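Local structure of 3-oxoacyl-(acyl-carrier protein) synthase II (Thermus thermophilus, 1J3N) at residues S217-L222 / G302-V307; D225-G230 / H338-A343; M328-K333 / V359-I364. The protein probably catalyses the condensation step of fatty acid elongation, joining an acyl chain to a malonyl unit carried on acyl-carrier protein. One frame throughout, in Å; residues are numbered along the deposited sequence.

Contact 1: S217-L222 / G302-V307; sequences SRPFTL and GTSTPV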
loop_
_atom_site.group_PDB
_atom_site.type_symbol
_atom_site.label_atom_id
_atom_site.label_comp_id
_atom_site.label_asym_id
_atom_site.label_seq_id
_atom_site.Cartn_x
_atom_site.Cartn_y
_atom_site.Cartn_z
ATOM N N SER A 217 7.202 0.411 28.006
ATOM C CA SER A 217 7.843 1.048 26.849
ATOM C C SER A 217 8.864 2.063 27.358
ATOM O O SER A 217 8.508 3.160 27.780
ATOM C CB SER A 217 6.806 1.760 25.983
ATOM O OG SER A 217 7.438 2.398 24.889
ATOM N N ARG A 218 10.138 1.693 27.299
ATOM C CA ARG A 218 11.218 2.538 27.801
ATOM C C ARG A 218 12.406 2.547 26.831
ATOM O O ARG A 218 13.461 1.976 27.117
ATOM C CB ARG A 218 11.655 2.003 29.172
ATOM C CG ARG A 218 12.057 0.523 29.147
ATOM C CD ARG A 218 12.256 -0.047 30.551
ATOM N NE ARG A 218 12.977 0.876 31.426
ATOM C CZ ARG A 218 12.385 1.711 32.273
ATOM N NH1 ARG A 218 11.063 1.737 32.366
ATOM N NH2 ARG A 218 13.115 2.527 33.018
ATOM N N PRO A 219 12.250 3.212 25.676
ATOM C CA PRO A 219 13.315 3.281 24.670
ATOM C C PRO A 219 14.604 3.939 25.135
ATOM O O PRO A 219 14.590 4.922 25.878
ATOM C CB PRO A 219 12.654 4.035 23.518
ATOM C CG PRO A 219 11.687 4.939 24.228
ATOM C CD PRO A 219 11.094 4.037 25.282
ATOM N N PHE A 220 15.717 3.372 24.683
ATOM C CA PHE A 220 17.053 3.852 25.000
ATOM C C PHE A 220 17.504 3.541 26.424
ATOM O O PHE A 220 18.603 3.922 26.817
ATOM C CB PHE A 220 17.151 5.356 24.723
ATOM C CG PHE A 220 16.645 5.749 23.356
ATOM C CD1 PHE A 220 17.169 5.158 22.207
ATOM C CD2 PHE A 220 15.610 6.668 23.220
ATOM C CE1 PHE A 220 16.665 5.472 20.943
ATOM C CE2 PHE A 220 15.097 6.991 21.956
ATOM C CZ PHE A 220 15.625 6.390 20.822
ATOM N N THR A 221 16.671 2.851 27.204
ATOM C CA THR A 221 17.069 2.503 28.562
ATOM C C THR A 221 17.770 1.148 28.540
ATOM O O THR A 221 17.586 0.353 27.617
ATOM C CB THR A 221 15.877 2.397 29.527
ATOM O OG1 THR A 221 15.010 1.342 29.095
ATOM C CG2 THR A 221 15.119 3.715 29.598
ATOM N N LEU A 222 18.574 0.890 29.565
ATOM C CA LEU A 222 19.310 -0.362 29.671
ATOM C C LEU A 222 18.388 -1.563 29.867
ATOM O O LEU A 222 18.747 -2.684 29.519
ATOM C CB LEU A 222 20.293 -0.277 30.837
ATOM C CG LEU A 222 21.497 0.653 30.656
ATOM C CD1 LEU A 222 22.064 1.050 32.016
ATOM C CD2 LEU A 222 22.552 -0.048 29.806
ATOM N N GLY A 302 12.544 4.692 17.801
ATOM C CA GLY A 302 12.708 4.109 19.125
ATOM C C GLY A 302 11.517 3.360 19.684
ATOM O O GLY A 302 10.706 3.930 20.416
ATOM N N THR A 303 11.424 2.076 19.362
ATOM C CA THR A 303 10.309 1.253 19.821
ATOM C C THR A 303 10.587 0.571 21.154
ATOM O O THR A 303 9.710 -0.092 21.710
ATOM C CB THR A 303 9.965 0.183 18.784
ATOM O OG1 THR A 303 11.029 -0.777 18.717
ATOM C CG2 THR A 303 9.781 0.829 17.404
ATOM N N SER A 304 11.809 0.744 21.653
ATOM C CA SER A 304 12.259 0.171 22.919
ATOM C C SER A 304 12.764 -1.266 22.778
ATOM O O SER A 304 12.415 -2.144 23.576
ATOM C CB SER A 304 11.144 0.232 23.972
ATOM O OG SER A 304 11.643 -0.076 25.261
ATOM N N THR A 305 13.584 -1.502 21.758
ATOM C CA THR A 305 14.154 -2.824 21.533
ATOM C C THR A 305 15.672 -2.696 21.562
ATOM O O THR A 305 16.230 -1.691 21.128
ATOM C CB THR A 305 13.742 -3.427 20.169
ATOM O OG1 THR A 305 14.348 -2.672 19.115
ATOM C CG2 THR A 305 12.222 -3.408 20.002
ATOM N N PRO A 306 16.360 -3.715 22.096
ATOM C CA PRO A 306 17.823 -3.690 22.170
ATOM C C PRO A 306 18.505 -3.343 20.841
ATOM O O PRO A 306 19.169 -2.311 20.730
ATOM C CB PRO A 306 18.161 -5.098 22.647
ATOM C CG PRO A 306 17.017 -5.416 23.549
ATOM C CD PRO A 306 15.820 -4.917 22.759
ATOM N N VAL A 307 18.332 -4.201 19.835
ATOM C CA VAL A 307 18.962 -3.994 18.522
ATOM C C VAL A 307 18.462 -2.765 17.768
ATOM O O VAL A 307 19.255 -1.998 17.214
ATOM C CB VAL A 307 18.766 -5.232 17.614
ATOM C CG1 VAL A 307 19.442 -5.006 16.265
ATOM C CG2 VAL A 307 19.340 -6.462 18.290
#
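Pro219 and Ser304 bring their CA atoms to within 3.7 Å of each other where a type II beta turn from Arg218 to Thr221 lies against the irregular backbone that leads into helix 306-324. Serine suits this close approach because its side chain is small and polar: OG, anti to its own backbone N (chi1 -169°), reaches the turn and accepts a hydrogen bond from Arg218 N at 3.1 Å, bent to 140° at the hydrogen. Next to it the Pro219 ring lies alongside, its CD 4.0 Å from Ser304 CB and its CB 3.7 Å from Gly302 O. Proline fits the second position of the turn, where phi is near -60°. Phe220 takes the third, with phi positive, and Pro219 CB sits 3.9 Å above one face of its ring, near the rim. The tip of this ring, Phe220 CZ, is 4.1 Å from Gly302 CA; glycine suits that place because a CB would run into Phe220 CZ. Thr221 OG1 donates to Arg218 O at 2.6 Å and fastens the turn. The guanidinium of Arg218 turns elsewhere, to Lys215 O and Asp368. The turn thus joins the loop between helix 213-216 and strand 232-240, in the N-terminal family region, to the start of helix 306-324 in the C-terminal one: Asp309, in the first turn of that helix, accepts from both Phe220 N and Ser304 N, while Phe220 packs on Val313.

Contact 2: D225-G230 / H338-A343; sequences DGFVMG and HLLGAA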
loop_
_atom_site.group_PDB
_atom_site.type_symbol
_atom_site.label_atom_id
_atom_site.label_comp_id
_atom_site.label_asym_id
_atom_site.label_seq_id
_atom_site.Cartn_x
_atom_site.Cartn_y
_atom_site.Cartn_z
ATOM N N ASP A 225 12.978 -4.009 26.801
ATOM C CA ASP A 225 12.762 -5.402 26.401
ATOM C C ASP A 225 11.661 -5.669 25.369
ATOM O O ASP A 225 10.936 -6.658 25.489
ATOM C CB ASP A 225 12.457 -6.236 27.648
ATOM C CG ASP A 225 11.042 -6.007 28.174
ATOM O OD1 ASP A 225 10.662 -4.831 28.385
ATOM O OD2 ASP A 225 10.309 -7.000 28.378
ATOM N N GLY A 226 11.536 -4.816 24.355
ATOM C CA GLY A 226 10.502 -5.023 23.357
ATOM C C GLY A 226 9.469 -3.916 23.413
ATOM O O GLY A 226 9.363 -3.216 24.424
ATOM N N PHE A 227 8.688 -3.754 22.348
ATOM C CA PHE A 227 7.702 -2.685 22.337
ATOM C C PHE A 227 6.328 -3.051 22.887
ATOM O O PHE A 227 6.063 -4.202 23.245
ATOM C CB PHE A 227 7.594 -2.064 20.926
ATOM C CG PHE A 227 6.956 -2.947 19.893
ATOM C CD1 PHE A 227 5.573 -3.071 19.819
ATOM C CD2 PHE A 227 7.738 -3.617 18.959
ATOM C CE1 PHE A 227 4.979 -3.843 18.827
ATOM C CE2 PHE A 227 7.153 -4.390 17.969
ATOM C CZ PHE A 227 5.767 -4.502 17.904
ATOM N N VAL A 228 5.478 -2.036 22.999
ATOM C CA VAL A 228 4.120 -2.211 23.496
ATOM C C VAL A 228 3.230 -1.870 22.316
ATOM O O VAL A 228 3.467 -0.879 21.624
ATOM C CB VAL A 228 3.816 -1.247 24.669
ATOM C CG1 VAL A 228 2.386 -1.464 25.176
ATOM C CG2 VAL A 228 4.808 -1.477 25.795
ATOM N N MET A 229 2.221 -2.693 22.062
ATOM C CA MET A 229 1.347 -2.413 20.933
ATOM C C MET A 229 0.333 -1.353 21.312
ATOM O O MET A 229 -0.278 -1.419 22.376
ATOM C CB MET A 229 0.606 -3.666 20.468
ATOM C CG MET A 229 -0.087 -3.463 19.115
ATOM S SD MET A 229 -1.339 -4.708 18.747
ATOM C CE MET A 229 -0.333 -6.005 18.017
ATOM N N GLY A 230 0.171 -0.376 20.427
ATOM C CA GLY A 230 -0.779 0.693 20.649
ATOM C C GLY A 230 -1.760 0.670 19.498
ATOM O O GLY A 230 -1.610 -0.113 18.566
ATOM N N HIS A 338 3.718 1.620 20.339
ATOM C CA HIS A 338 3.932 1.509 18.899
ATOM C C HIS A 338 2.599 1.304 18.185
ATOM O O HIS A 338 1.964 0.250 18.328
ATOM C CB HIS A 338 4.851 0.322 18.611
ATOM C CG HIS A 338 5.385 0.289 17.214
ATOM N ND1 HIS A 338 4.716 0.845 16.145
ATOM C CD2 HIS A 338 6.516 -0.257 16.706
ATOM C CE1 HIS A 338 5.412 0.645 15.039
ATOM N NE2 HIS A 338 6.508 -0.023 15.352
ATOM N N LEU A 339 2.188 2.300 17.405
ATOM C CA LEU A 339 0.924 2.224 16.698
ATOM C C LEU A 339 1.033 1.565 15.339
ATOM O O LEU A 339 0.149 1.725 14.497
ATOM C CB LEU A 339 0.297 3.616 16.572
ATOM C CG LEU A 339 -0.545 4.066 17.778
ATOM C CD1 LEU A 339 0.306 4.054 19.055
ATOM C CD2 LEU A 339 -1.111 5.455 17.528
ATOM N N LEU A 340 2.113 0.814 15.133
ATOM C CA LEU A 340 2.327 0.107 13.871
ATOM C C LEU A 340 2.060 0.980 12.650
ATOM O O LEU A 340 2.775 1.949 12.400
ATOM C CB LEU A 340 1.432 -1.134 13.825
ATOM C CG LEU A 340 1.667 -2.102 14.984
ATOM C CD1 LEU A 340 0.653 -3.231 14.943
ATOM C CD2 LEU A 340 3.090 -2.647 14.893
ATOM N N GLY A 341 1.030 0.625 11.886
ATOM C CA GLY A 341 0.681 1.390 10.700
ATOM C C GLY A 341 0.318 2.847 10.958
ATOM O O GLY A 341 0.414 3.689 10.057
ATOM N N ALA A 342 -0.108 3.154 12.178
ATOM C CA ALA A 342 -0.476 4.526 12.527
ATOM C C ALA A 342 0.697 5.301 13.131
ATOM O O ALA A 342 0.681 6.530 13.167
ATOM C CB ALA A 342 -1.670 4.527 13.508
ATOM N N ALA A 343 1.711 4.579 13.595
ATOM C CA ALA A 343 2.891 5.186 14.215
ATOM C C ALA A 343 3.482 6.394 13.471
ATOM O O ALA A 343 3.634 7.475 14.045
ATOM C CB ALA A 343 3.976 4.110 14.408
#
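The imidazole of His338 points its edge at one face of the Phe227 ring, with CD2 of His338 4.1 Å above the plane and over the ring centre; phenylalanine suits the place because its flat ring offers a face to that edge. The ring centroids are 5.0 Å apart and the planes at 54°. One face of the imidazole carries Leu340 CD2 near its rim, and Leu340 O lies in plane at its edge. Leu340 N donates to His338 ND1 at 2.8 Å, although it stands 31° out of the ring plane; this bond, together with the phenyl contact, helps to hold the imidazole in this rotation. Because His338 also meets the ring of His301 and touches Cys161, the site is consistent with the Cys-His-His centre of the KAS I/II type of condensing enzyme, within the thiolase fold; Phe227 would then lie beside that centre. The backbones form a single beta bridge: His338 N donates to Val228 O at 2.8 Å, almost straight, and Gly230 N donates to His338 O. Gly230 suits its position since a CB would run into Leu339 CD1, which rests 3.9 Å from Gly230 CA. The long unbranched chain of Met229 brings its CG to 4.2 Å from Leu340 CD1 and packs against Ala196, Ile197 and Phe200 of helix 194-202.

Contact 3: M328-K333 / V359-I364; sequences MVSSTK and VIPPTI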
loop_
_atom_site.group_PDB
_atom_site.type_symbol
_atom_site.label_atom_id
_atom_site.label_comp_id
_atom_site.label_asym_id
_atom_site.label_seq_id
_atom_site.Cartn_x
_atom_site.Cartn_y
_atom_site.Cartn_z
ATOM N N MET A 328 18.395 16.915 19.621
ATOM C CA MET A 328 17.465 16.565 20.683
ATOM C C MET A 328 16.663 15.444 20.051
ATOM O O MET A 328 16.150 15.597 18.941
ATOM C CB MET A 328 16.538 17.730 21.040
ATOM C CG MET A 328 17.188 18.810 21.886
ATOM S SD MET A 328 15.997 20.056 22.406
ATOM C CE MET A 328 15.842 21.002 20.868
ATOM N N VAL A 329 16.574 14.313 20.740
ATOM C CA VAL A 329 15.846 13.173 20.210
ATOM C C VAL A 329 14.860 12.672 21.254
ATOM O O VAL A 329 15.213 12.517 22.423
ATOM C CB VAL A 329 16.824 12.014 19.843
ATOM C CG1 VAL A 329 16.087 10.919 19.081
ATOM C CG2 VAL A 329 17.989 12.546 19.013
ATOM N N SER A 330 13.616 12.445 20.850
ATOM C CA SER A 330 12.638 11.921 21.799
ATOM C C SER A 330 11.735 10.910 21.106
ATOM O O SER A 330 11.486 10.997 19.901
ATOM C CB SER A 330 11.809 13.053 22.433
ATOM O OG SER A 330 10.730 13.464 21.616
ATOM N N SER A 331 11.269 9.931 21.871
ATOM C CA SER A 331 10.401 8.907 21.322
ATOM C C SER A 331 8.995 9.023 21.870
ATOM O O SER A 331 8.771 8.882 23.075
ATOM C CB SER A 331 10.948 7.513 21.632
ATOM O OG SER A 331 10.042 6.514 21.194
ATOM N N THR A 332 8.053 9.275 20.968
ATOM C CA THR A 332 6.648 9.392 21.327
ATOM C C THR A 332 6.193 8.035 21.877
ATOM O O THR A 332 5.374 7.960 22.799
ATOM C CB THR A 332 5.796 9.734 20.080
ATOM O OG1 THR A 332 6.279 10.949 19.491
ATOM C CG2 THR A 332 4.319 9.898 20.454
ATOM N N LYS A 333 6.757 6.967 21.315
ATOM C CA LYS A 333 6.404 5.607 21.709
ATOM C C LYS A 333 6.577 5.321 23.195
ATOM O O LYS A 333 6.051 4.334 23.709
ATOM C CB LYS A 333 7.208 4.599 20.888
ATOM C CG LYS A 333 6.901 4.644 19.394
ATOM C CD LYS A 333 7.461 3.417 18.669
ATOM C CE LYS A 333 7.036 3.389 17.197
ATOM N NZ LYS A 333 7.595 4.521 16.404
ATOM N N VAL A 359 8.135 23.575 21.620
ATOM C CA VAL A 359 8.413 22.755 22.795
ATOM C C VAL A 359 8.647 21.341 22.275
ATOM O O VAL A 359 7.915 20.861 21.402
ATOM C CB VAL A 359 7.232 22.724 23.800
ATOM C CG1 VAL A 359 7.583 21.809 24.971
ATOM C CG2 VAL A 359 6.925 24.130 24.316
ATOM N N ILE A 360 9.677 20.687 22.800
ATOM C CA ILE A 360 10.018 19.338 22.380
ATOM C C ILE A 360 9.437 18.320 23.344
ATOM O O ILE A 360 9.660 18.401 24.556
ATOM C CB ILE A 360 11.546 19.141 22.325
ATOM C CG1 ILE A 360 12.199 20.301 21.562
ATOM C CG2 ILE A 360 11.874 17.823 21.655
ATOM C CD1 ILE A 360 11.704 20.478 20.142
ATOM N N PRO A 361 8.685 17.340 22.816
ATOM C CA PRO A 361 8.078 16.305 23.659
ATOM C C PRO A 361 9.164 15.421 24.262
ATOM O O PRO A 361 10.193 15.186 23.633
ATOM C CB PRO A 361 7.163 15.566 22.686
ATOM C CG PRO A 361 7.878 15.704 21.386
ATOM C CD PRO A 361 8.317 17.148 21.403
ATOM N N PRO A 362 8.942 14.918 25.487
ATOM C CA PRO A 362 9.903 14.063 26.196
ATOM C C PRO A 362 9.841 12.573 25.888
ATOM O O PRO A 362 8.881 12.072 25.296
ATOM C CB PRO A 362 9.545 14.309 27.647
ATOM C CG PRO A 362 8.037 14.281 27.560
ATOM C CD PRO A 362 7.759 15.164 26.336
ATOM N N THR A 363 10.884 11.874 26.316
ATOM C CA THR A 363 10.955 10.432 26.179
ATOM C C THR A 363 10.819 10.030 27.637
ATOM O O THR A 363 11.786 10.129 28.399
ATOM C CB THR A 363 12.331 9.951 25.665
ATOM O OG1 THR A 363 12.594 10.510 24.375
ATOM C CG2 THR A 363 12.354 8.436 25.553
ATOM N N ILE A 364 9.625 9.615 28.048
ATOM C CA ILE A 364 9.438 9.221 29.444
ATOM C C ILE A 364 10.074 7.864 29.747
ATOM O O ILE A 364 10.545 7.169 28.846
ATOM C CB ILE A 364 7.931 9.173 29.835
ATOM C CG1 ILE A 364 7.220 8.038 29.097
ATOM C CG2 ILE A 364 7.263 10.515 29.511
ATOM C CD1 ILE A 364 5.797 7.796 29.598
HETATM O O HOH W 1 8.364 12.777 22.240
#
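Ser330 and Thr363 lie at the middle of a largely polar seam, in which strand 328-330 and the residues after it are fastened to the proline-rich segment that follows strand 359-360. The touching parts run 51° apart and hold together through side-chain hydroxyls and backbone groups, without pairing as strands. Serine suits the first grip because its hydroxyl is short: with OG between the backbone N and the carbonyl carbon (chi1 83°), Ser330 OG donates to Pro361 O at 2.7 Å, arriving above the carbonyl plane. Pro361 also sets its ring against this hydroxyl, with CG 3.6 Å from Ser330 OG. Tyr297 OH is a further partner of the serine, so bonds to Pro361 O and to Tyr297 OH both serve this buried hydroxyl. Two successive prolines keep the backbone extended, and neither has an N-H to donate, which leaves carbonyls and side chains to make the bonds. Threonine then supplies the second grip: Thr363 OG1 accepts from Ser331 N at 2.9 Å (152° at the hydrogen) and also bonds to Phe377 O, while its CG2 lies 4.3 Å from Ser331 CB. Toward the start of both segments the chemistry turns apolar, as the long, bent Met328 crosses Ile360 at about a right angle and brings CE to 3.8 Å from Ile360 CG1. Strand 328-330 runs parallel to strand 297-299, to which helix 306-324 links it in a beta-alpha-beta crossover; strand 359-360, entered from helix 343-357, pairs instead with strand 382-383, and Pro361 touches both Ala354 of that helix and Gln26 of helix 19-28.

In the fold
All three contacts are buried, but contact 2 lies deepest, about 9 Å from the chain centre to its own centre, against about 15 Å for contact 3 and 18 Å for contact 1. Contacts 1 and 2 each join the loop between helix 213-216 and strand 232-240 to the C-terminal family region; contact 3 stays within that region. Their chemistry differs: a turn tied by a serine hydroxyl and a shared aspartate, a hydroxyl-rich seam and, in the deepest contact, an aromatic pair backed by a beta bridge. They also touch: Ser304 O meets Gly226 N at 2.9 Å, Gly302 O meets Ser331 OG at 2.8 Å, and Lys333 packs against His338.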